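Local coordinates for protein putative pore-forming toxin (Bacteroides vulgatus ATCC 8482, PDB 3KOG) that is of uncharacterised function but is a putative pore-forming toxin, at residues T131-K135 against F184-M188. Coordinates in Å, arbitrary orientation, origin at the centre of the assembly. Residues are numbered along the deposited sequence.
Sequences TYTKK and FVDYM
Two strands that share a common neighbour in a curled β-sheet run the same way and can meet through side chains across its concave face, as 131-135 and 184-188 illustrate. Both segments are extended, their N-to-C directions only 12° apart and their axes 8.0 Å apart at closest approach. The register sets Tyr132 opposite Val185 (CA-CA 7.6 Å) and Lys135 opposite Tyr187 (CA-CA 6.7 Å). Along 184-188, strand alternation sends Val185 and Tyr187 toward the partner, whereas Phe184 and Asp186 belong to the other face of their strand. Val185, with chi1 t, brings CG2 to 4.2 Å from CB of Tyr132, an apolar contact; the Tyr132 ring lies oblique to Val185 CG1. Tyr187 follows, and buries the most area. Its m rotamer carries the ring across the gap, so that Tyr187 OH lies 3.0 Å from the backbone O of Thr133, within hydrogen-bonding distance, and 3.6 Å from Thr133 CB. Lys135 CB covers one face of this ring, 3.8 Å from the Tyr187 centroid and 8° off the normal, a CH-pi contact; the all-t lysine then leads away to a salt bridge with Glu110. Strand 207-225 lies between the two, pairing antiparallel with both, while strand 162-175 flanks 126-143 and strand 98-120 flanks 179-198 on their outer sides.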
ATOM      1  N   THR A 131     -16.873   8.093   0.693  1.00 28.16           N
ATOM      2  CA  THR A 131     -15.775   8.957   0.318  0.50 28.44           C
ATOM      3  C   THR A 131     -14.800   9.069   1.485  1.00 28.14           C
ATOM      4  O   THR A 131     -15.193   9.324   2.625  1.00 28.49           O
ATOM      5  CB  THR A 131     -16.262  10.325  -0.167  0.50 28.40           C
ATOM      6  OG1 THR A 131     -17.264  10.122  -1.169  0.50 27.95           O
ATOM      7  CG2 THR A 131     -15.100  11.102  -0.771  0.50 28.47           C
ATOM      8  N   TYR A 132     -13.523   8.843   1.180  1.00 28.07           N
ATOM      9  CA  TYR A 132     -12.478   8.697   2.203  1.00 27.54           C
ATOM     10  C   TYR A 132     -11.259   9.533   1.789  1.00 27.42           C
ATOM     11  O   TYR A 132     -11.048   9.755   0.582  1.00 28.03           O
ATOM     12  CB  TYR A 132     -12.196   7.166   2.486  1.00 26.24           C
ATOM     13  CG  TYR A 132     -11.178   6.395   1.597  1.00 27.02           C
ATOM     14  CD1 TYR A 132      -9.841   6.366   1.939  1.00 26.53           C
ATOM     15  CD2 TYR A 132     -11.566   5.640   0.483  1.00 28.07           C
ATOM     16  CE1 TYR A 132      -8.886   5.689   1.169  1.00 29.21           C
ATOM     17  CE2 TYR A 132     -10.594   4.917  -0.308  1.00 24.42           C
ATOM     18  CZ  TYR A 132      -9.254   4.956   0.045  1.00 28.66           C
ATOM     19  OH  TYR A 132      -8.213   4.301  -0.667  1.00 26.69           O
ATOM     20  N   THR A 133     -10.509  10.047   2.779  1.00 26.91           N
ATOM     21  CA  THR A 133      -9.183  10.632   2.547  1.00 26.37           C
ATOM     22  C   THR A 133      -8.016   9.608   2.595  1.00 25.61           C
ATOM     23  O   THR A 133      -7.647   9.130   3.657  1.00 26.31           O
ATOM     24  CB  THR A 133      -8.836  11.734   3.566  1.00 26.02           C
ATOM     25  OG1 THR A 133      -9.941  12.622   3.735  1.00 26.63           O
ATOM     26  CG2 THR A 133      -7.636  12.507   3.069  1.00 26.16           C
ATOM     27  N   LYS A 134      -7.439   9.319   1.430  1.00 25.26           N
ATOM     28  CA  LYS A 134      -6.220   8.513   1.253  1.00 24.79           C
ATOM     29  C   LYS A 134      -4.957   9.302   1.704  1.00 24.62           C
ATOM     30  O   LYS A 134      -4.608  10.318   1.066  1.00 25.08           O
ATOM     31  CB  LYS A 134      -6.132   8.157  -0.245  1.00 25.08           C
ATOM     32  CG  LYS A 134      -5.181   7.049  -0.714  1.00 26.40           C
ATOM     33  CD  LYS A 134      -5.025   7.170  -2.270  1.00 30.53           C
ATOM     34  CE  LYS A 134      -4.415   5.930  -2.976  1.00 32.65           C
ATOM     35  N   LYS A 135      -4.301   8.867   2.802  1.00 22.72           N
ATOM     36  CA  LYS A 135      -2.978   9.365   3.210  1.00 20.80           C
ATOM     37  C   LYS A 135      -1.935   8.425   2.609  1.00 20.74           C
ATOM     38  O   LYS A 135      -2.022   7.202   2.790  1.00 19.71           O
ATOM     39  CB  LYS A 135      -2.841   9.438   4.740  1.00 20.02           C
ATOM     40  CG  LYS A 135      -1.516  10.130   5.209  1.00 19.72           C
ATOM     41  CD  LYS A 135      -1.275  10.010   6.737  1.00 20.70           C
ATOM     42  CE  LYS A 135      -0.182  10.978   7.216  1.00 22.59           C
ATOM     43  NZ  LYS A 135      -0.063  11.137   8.712  1.00 23.43           N
ATOM     44  N   PHE A 184     -14.381   1.898   8.958  1.00 10.79           N
ATOM     45  CA  PHE A 184     -13.074   2.300   9.482  1.00 11.57           C
ATOM     46  C   PHE A 184     -12.118   2.700   8.364  1.00 11.71           C
ATOM     47  O   PHE A 184     -12.135   2.130   7.282  1.00 12.58           O
ATOM     48  CB  PHE A 184     -12.413   1.190  10.311  1.00 11.37           C
ATOM     49  CG  PHE A 184     -13.091   0.882  11.599  1.00 13.73           C
ATOM     50  CD1 PHE A 184     -14.170  -0.002  11.650  1.00 16.69           C
ATOM     51  CD2 PHE A 184     -12.596   1.396  12.774  1.00 13.65           C
ATOM     52  CE1 PHE A 184     -14.785  -0.312  12.897  1.00 16.71           C
ATOM     53  CE2 PHE A 184     -13.211   1.121  13.988  1.00 14.59           C
ATOM     54  CZ  PHE A 184     -14.305   0.253  14.027  1.00 16.86           C
ATOM     55  N   VAL A 185     -11.310   3.709   8.637  1.00 12.03           N
ATOM     56  CA  VAL A 185     -10.174   4.074   7.812  1.00 13.07           C
ATOM     57  C   VAL A 185      -8.945   4.056   8.708  1.00 13.14           C
ATOM     58  O   VAL A 185      -8.894   4.766   9.717  1.00 12.78           O
ATOM     59  CB  VAL A 185     -10.362   5.456   7.163  1.00 13.45           C
ATOM     60  CG1 VAL A 185      -9.126   5.838   6.338  1.00 14.94           C
ATOM     61  CG2 VAL A 185     -11.645   5.462   6.310  1.00 14.05           C
ATOM     62  N   ASP A 186      -7.940   3.247   8.346  1.00 12.98           N
ATOM     63  CA  ASP A 186      -6.730   3.187   9.100  1.00 13.90           C
ATOM     64  C   ASP A 186      -5.587   3.753   8.287  1.00 14.37           C
ATOM     65  O   ASP A 186      -5.380   3.321   7.182  1.00 13.50           O
ATOM     66  CB  ASP A 186      -6.405   1.760   9.488  1.00 14.92           C
ATOM     67  CG  ASP A 186      -7.365   1.207  10.556  1.00 19.81           C
ATOM     68  OD1 ASP A 186      -8.450   0.763  10.189  1.00 25.56           O
ATOM     69  OD2 ASP A 186      -7.029   1.224  11.748  1.00 26.06           O
ATOM     70  N   TYR A 187      -4.844   4.679   8.881  1.00 14.07           N
ATOM     71  CA  TYR A 187      -3.604   5.166   8.342  1.00 15.04           C
ATOM     72  C   TYR A 187      -2.485   4.388   8.961  1.00 14.71           C
ATOM     73  O   TYR A 187      -2.336   4.355  10.155  1.00 14.62           O
ATOM     74  CB  TYR A 187      -3.419   6.657   8.664  1.00 15.96           C
ATOM     75  CG  TYR A 187      -4.426   7.603   8.082  1.00 20.16           C
ATOM     76  CD1 TYR A 187      -5.205   7.262   7.004  1.00 20.96           C
ATOM     77  CD2 TYR A 187      -4.532   8.895   8.584  1.00 26.08           C
ATOM     78  CE1 TYR A 187      -6.087   8.137   6.465  1.00 24.24           C
ATOM     79  CE2 TYR A 187      -5.419   9.788   8.042  1.00 29.56           C
ATOM     80  CZ  TYR A 187      -6.217   9.376   6.982  1.00 29.97           C
ATOM     81  OH  TYR A 187      -7.117  10.243   6.399  1.00 33.77           O
HETATM   82  N   MSE A 188      -1.704   3.747   8.107  1.00 14.71           N
HETATM   83  CA  MSE A 188      -0.606   2.884   8.456  1.00 14.51           C
HETATM   84  C   MSE A 188       0.711   3.691   8.252  1.00 14.86           C
HETATM   85  O   MSE A 188       0.855   4.417   7.245  1.00 14.18           O
HETATM   86  CB  MSE A 188      -0.591   1.681   7.488  1.00 14.62           C
HETATM   87  CG  MSE A 188      -1.928   0.907   7.328  1.00 15.60           C
HETATM   88 SE   MSE A 188      -2.546   0.284   9.044  0.75 14.80          SE
HETATM   89  CE  MSE A 188      -1.000  -0.695   9.612  1.00 13.56           C
TER